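Lovastatin nonaketide synthase mokA (Monascus pilosus, PDB 6AD3) catalyses the iterative nine-step assembly of the polyketide in monacolin K (lovastatin) biosynthesis, and is represented here by its C-terminal condensation domain. Local coordinates at residues K156-Q161 / R189-F194; M104-S109 / H200-A205. The protein carries 1 engineered substitution. One frame throughout, in Å; residues are numbered along the deposited sequence.

How the contacts relate
Both contacts belong to one mixed five-stranded sheet of the condensation domain, and their centres lie about 9 Å apart. Contact 1 pairs the outermost strand 157-161 with strand 188-195; contact 2 pairs strand 199-206 with strand 100-107. Strands 188-195 and 199-206 are consecutive in the chain and adjacent in the sheet, so the contacts abut. A probable backbone hydrogen bond, Val191 O to Val203 N at 2.7 Å, and a probable side-chain one, Asp192 OD1 to His200 ND1, also 2.7 Å, tie them together. Strand 199-206 leads towards the segment where condensation domains usually carry their HHxxxDG active-site motif.

Contact 1. Residues K156-Q161 / R189-F194; sequences KVQVIQ and RLVDFF
Phe194 folds its ring across the end of strand 157-161, and Gln161 lies over one face of it. The evidence is a CH-pi contact, with Gln161 CB 4.0 Å from the centroid of the Phe194 ring and 28° off its normal. The extended Gln161 chain continues over the same ring through CG. With chi1 at 72°, the Phe194 ring sits between its own backbone N and carbonyl carbon, a rotation that swings it back over the neighbouring strand; CE1 also reaches Val159 CG1, at 3.7 Å.

Ile160 works the other side of the sheet. Its CG1 branch, anti to the carbonyl carbon, carries CD1 to within 3.9 Å of Val191 CG1, while Ile160 CB lies 4.0 Å from Phe193 CD1, the two side chains running alongside each other. Gln158 shares this side: its amide NE2 passes 3.6 Å from Val191 CG2 and donates to a water at 2.7 Å from NE2. That water in turn donates to Lys156 O and accepts from Leu190 N, bridging the strands where the direct ladder has not yet begun.

Beyond it the backbones pair in parallel register through four bonds: Gln158 N to Leu190 O, Asp192 N to Gln158 O, Ile160 N to Asp192 O (2.8 Å) and Phe194 N to Ile160 O (2.9 Å), the last bent most, to 153° at the hydrogen.

These strands are the two arms of a beta-alpha-beta unit whose connecting helix 165-176 covers the Val191 and Phe193 side through Leu175 and Ala168. Helix 112-125 packs on the opposite side, where Val157, Leu190 and Asp192 meet Leu119, Leu123 and Leu115. Strand 199-206 flanks strand 188-195 along its other edge.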
# COMPACT_ATOMS: atom_id res chain seq x y z
N LYS A 156 22.52 1.59 6.40
CA LYS A 156 23.63 2.15 5.61
C LYS A 156 23.13 2.72 4.31
O LYS A 156 22.05 2.34 3.79
CB LYS A 156 24.70 1.09 5.29
CG LYS A 156 25.12 0.24 6.46
CD LYS A 156 25.96 1.03 7.42
CE LYS A 156 26.68 0.08 8.38
NZ LYS A 156 27.42 0.85 9.40
N VAL A 157 23.90 3.66 3.80
CA VAL A 157 23.66 4.27 2.49
C VAL A 157 24.73 3.79 1.54
O VAL A 157 25.93 3.82 1.88
CB VAL A 157 23.71 5.79 2.59
CG1 VAL A 157 23.48 6.44 1.23
CG2 VAL A 157 22.70 6.28 3.61
N GLN A 158 24.34 3.45 0.31
CA GLN A 158 25.30 3.00 -0.68
C GLN A 158 25.16 3.74 -1.96
O GLN A 158 24.03 3.99 -2.42
CB GLN A 158 25.13 1.53 -0.94
CG GLN A 158 25.42 0.67 0.28
CD GLN A 158 24.83 -0.68 0.18
OE1 GLN A 158 25.52 -1.63 -0.20
NE2 GLN A 158 23.54 -0.78 0.42
N VAL A 159 26.30 4.08 -2.56
CA VAL A 159 26.29 4.69 -3.87
C VAL A 159 27.12 3.79 -4.74
O VAL A 159 28.33 3.60 -4.46
CB VAL A 159 26.84 6.14 -3.85
CG1 VAL A 159 26.77 6.76 -5.24
CG2 VAL A 159 26.06 7.00 -2.86
N ILE A 160 26.47 3.12 -5.70
CA ILE A 160 27.08 1.93 -6.35
C ILE A 160 27.20 2.09 -7.86
O ILE A 160 26.22 2.30 -8.56
CB ILE A 160 26.28 0.64 -6.04
CG1 ILE A 160 26.26 0.37 -4.53
CG2 ILE A 160 26.86 -0.57 -6.79
CD1 ILE A 160 25.44 -0.86 -4.17
N GLN A 161 28.44 2.07 -8.37
CA GLN A 161 28.63 2.11 -9.80
C GLN A 161 28.22 0.78 -10.47
O GLN A 161 28.66 -0.31 -10.04
CB GLN A 161 30.09 2.39 -10.13
CG GLN A 161 30.29 2.81 -11.56
CD GLN A 161 31.75 3.01 -11.90
OE1 GLN A 161 32.56 3.30 -11.03
NE2 GLN A 161 32.07 2.88 -13.15
N ARG A 189 17.10 -0.20 2.88
CA ARG A 189 18.21 -0.02 1.94
C ARG A 189 18.02 1.29 1.22
O ARG A 189 16.91 1.64 0.86
CB ARG A 189 18.26 -1.17 0.92
CG ARG A 189 18.15 -2.56 1.53
CD ARG A 189 19.49 -3.12 1.87
NE ARG A 189 19.38 -4.43 2.51
CZ ARG A 189 19.45 -4.63 3.82
NH1 ARG A 189 19.31 -3.59 4.63
NH2 ARG A 189 19.42 -5.87 4.31
N LEU A 190 19.08 2.09 1.18
CA LEU A 190 19.07 3.35 0.43
C LEU A 190 20.25 3.35 -0.52
O LEU A 190 21.38 3.38 -0.05
CB LEU A 190 19.20 4.53 1.38
CG LEU A 190 18.11 4.67 2.43
CD1 LEU A 190 18.49 5.65 3.52
CD2 LEU A 190 16.79 5.07 1.80
N VAL A 191 19.97 3.14 -1.81
CA VAL A 191 21.00 2.82 -2.80
C VAL A 191 20.84 3.68 -4.03
O VAL A 191 19.74 3.72 -4.64
CB VAL A 191 20.98 1.34 -3.19
CG1 VAL A 191 22.09 1.06 -4.21
CG2 VAL A 191 21.09 0.47 -1.97
N ASP A 192 21.93 4.34 -4.43
CA ASP A 192 21.98 5.11 -5.68
C ASP A 192 22.83 4.35 -6.65
O ASP A 192 24.07 4.28 -6.48
CB ASP A 192 22.62 6.50 -5.41
CG ASP A 192 22.90 7.30 -6.70
OD1 ASP A 192 22.37 6.94 -7.77
OD2 ASP A 192 23.72 8.27 -6.62
N PHE A 193 22.18 3.55 -7.50
CA PHE A 193 22.92 2.84 -8.59
C PHE A 193 23.18 3.84 -9.71
O PHE A 193 22.27 4.52 -10.16
CB PHE A 193 22.11 1.67 -9.17
CG PHE A 193 21.87 0.54 -8.23
CD1 PHE A 193 22.87 -0.35 -7.92
CD2 PHE A 193 20.60 0.32 -7.70
CE1 PHE A 193 22.64 -1.45 -7.10
CE2 PHE A 193 20.35 -0.74 -6.86
CZ PHE A 193 21.34 -1.64 -6.56
N PHE A 194 24.44 3.93 -10.22
CA PHE A 194 24.74 4.98 -11.18
C PHE A 194 25.63 4.46 -12.30
O PHE A 194 26.39 3.52 -12.10
CB PHE A 194 25.38 6.19 -10.49
CG PHE A 194 26.80 5.97 -10.02
CD1 PHE A 194 27.06 5.39 -8.80
CD2 PHE A 194 27.88 6.34 -10.83
CE1 PHE A 194 28.32 5.35 -8.29
CE2 PHE A 194 29.16 6.27 -10.32
CZ PHE A 194 29.39 5.73 -9.07
O HOH W 1 21.62 0.49 1.84

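Contact 2. Residues M104-S109 / H200-A205; sequences MFMTGS and HLFVVA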
# COMPACT_ATOMS: atom_id res chain seq x y z
N MET A 104 13.51 4.61 -8.35
CA MET A 104 13.24 5.75 -9.17
C MET A 104 14.42 6.00 -10.11
O MET A 104 15.52 6.40 -9.68
CB MET A 104 12.97 6.98 -8.32
CG MET A 104 12.45 8.16 -9.17
SD MET A 104 10.90 7.91 -10.13
CE MET A 104 9.66 8.05 -8.84
N PHE A 105 14.16 5.81 -11.39
CA PHE A 105 15.13 6.17 -12.45
C PHE A 105 15.18 7.67 -12.56
O PHE A 105 14.14 8.33 -12.61
CB PHE A 105 14.70 5.56 -13.78
CG PHE A 105 14.89 4.10 -13.87
CD1 PHE A 105 16.14 3.57 -14.03
CD2 PHE A 105 13.80 3.24 -13.77
CE1 PHE A 105 16.32 2.20 -14.16
CE2 PHE A 105 13.98 1.88 -13.78
CZ PHE A 105 15.22 1.35 -14.08
N MET A 106 16.40 8.23 -12.54
CA MET A 106 16.57 9.66 -12.72
C MET A 106 17.81 9.97 -13.52
O MET A 106 18.78 9.22 -13.48
CB MET A 106 16.58 10.44 -11.38
CG MET A 106 17.43 9.89 -10.25
SD MET A 106 16.87 10.50 -8.61
CE MET A 106 15.42 9.55 -8.36
N THR A 107 17.77 11.10 -14.20
CA THR A 107 18.81 11.46 -15.14
C THR A 107 19.32 12.85 -14.81
O THR A 107 18.54 13.79 -14.77
CB THR A 107 18.32 11.45 -16.60
OG1 THR A 107 17.83 10.15 -16.95
CG2 THR A 107 19.47 11.81 -17.55
N GLY A 108 20.60 12.98 -14.53
CA GLY A 108 21.15 14.26 -14.17
C GLY A 108 22.12 14.17 -13.03
O GLY A 108 22.18 13.16 -12.32
N SER A 109 22.88 15.25 -12.82
CA SER A 109 23.98 15.22 -11.88
C SER A 109 23.53 15.09 -10.40
O SER A 109 22.79 15.92 -9.88
CB SER A 109 24.87 16.44 -12.06
OG SER A 109 26.00 16.33 -11.22
N HIS A 200 20.93 7.32 -13.12
CA HIS A 200 20.73 6.76 -11.79
C HIS A 200 19.52 5.87 -11.73
O HIS A 200 18.53 6.14 -12.39
CB HIS A 200 20.47 7.90 -10.80
CG HIS A 200 21.62 8.83 -10.68
ND1 HIS A 200 22.65 8.63 -9.80
CD2 HIS A 200 21.92 9.95 -11.37
CE1 HIS A 200 23.56 9.57 -9.96
NE2 HIS A 200 23.16 10.37 -10.94
N LEU A 201 19.57 4.94 -10.78
CA LEU A 201 18.38 4.30 -10.20
C LEU A 201 18.48 4.36 -8.67
O LEU A 201 19.36 3.75 -8.07
CB LEU A 201 18.25 2.86 -10.70
CG LEU A 201 17.12 2.03 -10.08
CD1 LEU A 201 15.79 2.65 -10.44
CD2 LEU A 201 17.21 0.59 -10.55
N PHE A 202 17.71 5.26 -8.08
CA PHE A 202 17.75 5.49 -6.65
C PHE A 202 16.67 4.65 -6.01
O PHE A 202 15.51 4.74 -6.39
CB PHE A 202 17.49 6.96 -6.36
CG PHE A 202 17.38 7.26 -4.90
CD1 PHE A 202 18.33 6.81 -4.02
CD2 PHE A 202 16.31 7.97 -4.41
CE1 PHE A 202 18.21 7.04 -2.66
CE2 PHE A 202 16.19 8.24 -3.05
CZ PHE A 202 17.10 7.67 -2.17
N VAL A 203 17.07 3.74 -5.13
CA VAL A 203 16.18 2.76 -4.57
C VAL A 203 16.03 3.01 -3.07
O VAL A 203 17.03 3.06 -2.32
CB VAL A 203 16.70 1.31 -4.81
CG1 VAL A 203 15.71 0.25 -4.27
CG2 VAL A 203 16.97 1.06 -6.29
N VAL A 204 14.77 3.05 -2.63
CA VAL A 204 14.39 2.97 -1.27
C VAL A 204 13.69 1.64 -1.01
O VAL A 204 12.64 1.33 -1.59
CB VAL A 204 13.43 4.14 -0.89
CG1 VAL A 204 12.93 3.94 0.53
CG2 VAL A 204 14.10 5.48 -1.07
N ALA A 205 14.31 0.80 -0.19
CA ALA A 205 13.77 -0.46 0.16
C ALA A 205 13.58 -0.52 1.66
O ALA A 205 14.39 -0.02 2.42
CB ALA A 205 14.66 -1.57 -0.31
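One methyl of Leu201 sits on a face of the Phe105 ring almost exactly at its middle: CD1 is 3.6 Å from the ring centroid and only 4° off the ring normal, a well-centred CH-pi contact. The same methyl is therefore nearly equidistant from all six ring carbons. Leu201 CG is anti to its backbone N (chi1 175°), which brings the branched end, CD1 in particular, back towards strand 100-107. Arg165 makes a cation-pi contact with the Phe105 ring.

The imidazole of His200 is met at its edge. Met106 O lies in the ring plane, and Gly108 O comes near that plane, 3.4 Å from His200 CD2, while His200 ND1 is hydrogen-bonded to Asp192 OD1 on the adjoining strand 188-195. On the Phe202 ring, the Met106 methyl CE approaches the edge and also packs 3.9 Å from Phe202 CB, the two side chains running side by side. Met106 CG closes on His200 CB at 3.7 Å, so one methionine spans both neighbours on this side of the sheet.

Antiparallel backbone pairing fixes the register. Met104 and Phe202 form a hydrogen-bonded pair, Met104 N to Phe202 O at 2.8 Å and Phe202 N to Met104 O at 2.9 Å; Met106 and His200 form the next, with Phe105 and Leu201 as the non-hydrogen-bonded pair between them. The bond from His200 N to Met106 O is the most bent, 132° at the hydrogen, although it arrives almost in line with the carbonyl.

On the Phe105 and Leu201 side lies helix 165-176, with Glu169, Ala168 and Tyr172 in contact. Met104 and Met106 instead meet Phe220 of helix 213-227, whose ring also stands edge-to-face with that of Phe202. Strand 453-460 pairs along the far edge of strand 100-107, bonding to the backbone of Phe105 and Thr107.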